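Local coordinates for protein pyruvate kinase (Cryptosporidium parvum, PDB 4DRS) that probably catalyses the last step of glycolysis, the transfer of phosphate from phosphoenolpyruvate to ADP that yields pyruvate and ATP, with magnesium and potassium, at residues 113-118 against 151-156. Sequence-based numbering, arbitrary orientation.
Sequences PEIRTG and CSYSLL
S152 grips both polar groups of the R116 backbone, one with its main chain and one with its side chain. The amide N of R116 donates to OG of S152 at 2.9 Å, and the bond is nearly straight (170°). In return, N of S152 donates to O of R116 at 3.0 Å, in a more bent bond (146°). OG lies between the S152 backbone N and carbonyl carbon (chi1 58°), which turns it to the R116 amide.

Beside this polar pair lies an apolar patch. CG2 of I115 sits 3.7 Å from CB of Y153 and 3.8 Å from SG of C151. CD1 of I115 reaches the ring of Y153 obliquely, 4.1 Å from CD2. SG of C151 stands anti to its backbone N (chi1 -179°), and the amide of Y153 donates to it at 3.5 Å. At the far end of the Y153 ring, OH accepts a hydrogen bond from N of H209 and shares another with OG of S159.

The CB of R116 points away from 151-156. Its NE forms a salt bridge with OE2 of E114 at 2.6 Å, although the hydrogen bond within it is bent and weak, and NH1 bonds to O of R198. R116 binds ADP in a structure of this protein, though none is bound to this chain, and it lies near H79 of the same site. The two bonds from S152 thus hold the backbone of a residue of the ADP site.

The 113-118 segment follows barrel strand 105-109 and leads into the smaller beta domain characteristic of pyruvate kinases. The 151-156 segment follows that domain's edge strand 148-150. M201 of strand 201-202 packs on I115 and C151, and I136 of strand 133-137 also touches C151.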
loop_
_atom_site.group_PDB
_atom_site.type_symbol
_atom_site.label_atom_id
_atom_site.label_comp_id
_atom_site.label_asym_id
_atom_site.label_seq_id
_atom_site.Cartn_x
_atom_site.Cartn_y
_atom_site.Cartn_z
ATOM N N PRO A 113 37.154 -12.723 26.906
ATOM C CA PRO A 113 37.514 -12.143 28.198
ATOM C C PRO A 113 36.585 -12.588 29.328
ATOM O O PRO A 113 35.860 -11.767 29.892
ATOM C CB PRO A 113 37.379 -10.639 27.948
ATOM C CG PRO A 113 36.325 -10.527 26.902
ATOM C CD PRO A 113 36.408 -11.773 26.059
ATOM N N GLU A 114 36.616 -13.876 29.658
ATOM C CA GLU A 114 35.790 -14.410 30.737
ATOM C C GLU A 114 36.586 -14.644 32.018
ATOM O O GLU A 114 37.798 -14.843 31.981
ATOM C CB GLU A 114 35.069 -15.693 30.297
ATOM C CG GLU A 114 35.976 -16.855 29.919
ATOM C CD GLU A 114 35.215 -18.145 29.647
ATOM O OE1 GLU A 114 34.181 -18.118 28.943
ATOM O OE2 GLU A 114 35.662 -19.202 30.136
ATOM N N ILE A 115 35.887 -14.598 33.148
ATOM C CA ILE A 115 36.473 -14.903 34.448
ATOM C C ILE A 115 35.860 -16.201 34.963
ATOM O O ILE A 115 34.633 -16.333 35.032
ATOM C CB ILE A 115 36.231 -13.772 35.476
ATOM C CG1 ILE A 115 36.666 -12.416 34.909
ATOM C CG2 ILE A 115 36.964 -14.068 36.779
ATOM C CD1 ILE A 115 36.012 -11.226 35.583
ATOM N N ARG A 116 36.711 -17.158 35.315
ATOM C CA ARG A 116 36.234 -18.426 35.855
ATOM C C ARG A 116 36.858 -18.751 37.209
ATOM O O ARG A 116 37.932 -18.243 37.549
ATOM C CB ARG A 116 36.453 -19.571 34.854
ATOM C CG ARG A 116 35.530 -19.513 33.643
ATOM C CD ARG A 116 35.351 -20.877 32.992
ATOM N NE ARG A 116 34.481 -20.821 31.814
ATOM C CZ ARG A 116 33.150 -20.886 31.843
ATOM N NH1 ARG A 116 32.500 -21.008 32.994
ATOM N NH2 ARG A 116 32.461 -20.827 30.711
ATOM N N THR A 117 36.163 -19.580 37.984
ATOM C CA THR A 117 36.679 -20.063 39.265
ATOM C C THR A 117 37.610 -21.257 39.046
ATOM O O THR A 117 37.655 -21.823 37.953
ATOM C CB THR A 117 35.543 -20.438 40.244
ATOM O OG1 THR A 117 34.640 -21.354 39.613
ATOM C CG2 THR A 117 34.775 -19.202 40.676
ATOM N N GLY A 118 38.359 -21.624 40.084
ATOM C CA GLY A 118 39.314 -22.726 39.998
ATOM C C GLY A 118 38.719 -24.079 40.337
ATOM O O GLY A 118 37.497 -24.234 40.405
ATOM N N CYS A 151 40.549 -18.024 41.375
ATOM C CA CYS A 151 40.073 -17.105 40.345
ATOM C C CYS A 151 41.105 -16.980 39.223
ATOM O O CYS A 151 42.310 -16.904 39.481
ATOM C CB CYS A 151 39.790 -15.735 40.968
ATOM S SG CYS A 151 39.152 -14.468 39.850
ATOM N N SER A 152 40.626 -16.954 37.982
ATOM C CA SER A 152 41.499 -16.871 36.811
ATOM C C SER A 152 41.983 -15.449 36.526
ATOM O O SER A 152 42.980 -15.253 35.832
ATOM C CB SER A 152 40.785 -17.429 35.581
ATOM O OG SER A 152 39.581 -16.727 35.340
ATOM N N TYR A 153 41.271 -14.466 37.071
ATOM C CA TYR A 153 41.535 -13.054 36.806
ATOM C C TYR A 153 42.512 -12.483 37.843
ATOM O O TYR A 153 42.126 -12.167 38.969
ATOM C CB TYR A 153 40.195 -12.300 36.781
ATOM C CG TYR A 153 40.246 -10.826 36.433
ATOM C CD1 TYR A 153 40.980 -10.359 35.343
ATOM C CD2 TYR A 153 39.513 -9.900 37.177
ATOM C CE1 TYR A 153 41.010 -9.007 35.028
ATOM C CE2 TYR A 153 39.534 -8.551 36.871
ATOM C CZ TYR A 153 40.283 -8.109 35.799
ATOM O OH TYR A 153 40.298 -6.768 35.498
ATOM N N SER A 154 43.780 -12.362 37.455
ATOM C CA SER A 154 44.839 -11.936 38.381
ATOM C C SER A 154 44.758 -10.453 38.760
ATOM O O SER A 154 45.334 -10.030 39.766
ATOM C CB SER A 154 46.226 -12.272 37.826
ATOM O OG SER A 154 46.580 -11.410 36.761
ATOM N N LEU A 155 44.045 -9.675 37.947
ATOM C CA LEU A 155 43.813 -8.258 38.219
ATOM C C LEU A 155 42.532 -8.007 39.032
ATOM O O LEU A 155 42.054 -6.871 39.109
ATOM C CB LEU A 155 43.784 -7.456 36.912
ATOM C CG LEU A 155 45.108 -7.020 36.276
ATOM C CD1 LEU A 155 44.883 -6.566 34.840
ATOM C CD2 LEU A 155 45.785 -5.920 37.082
ATOM N N LEU A 156 41.994 -9.064 39.642
ATOM C CA LEU A 156 40.789 -8.959 40.475
ATOM C C LEU A 156 40.904 -7.949 41.629
ATOM O O LEU A 156 39.996 -7.131 41.806
ATOM C CB LEU A 156 40.345 -10.333 41.002
ATOM C CG LEU A 156 39.108 -10.384 41.909
ATOM C CD1 LEU A 156 37.853 -9.936 41.173
ATOM C CD2 LEU A 156 38.919 -11.778 42.483
#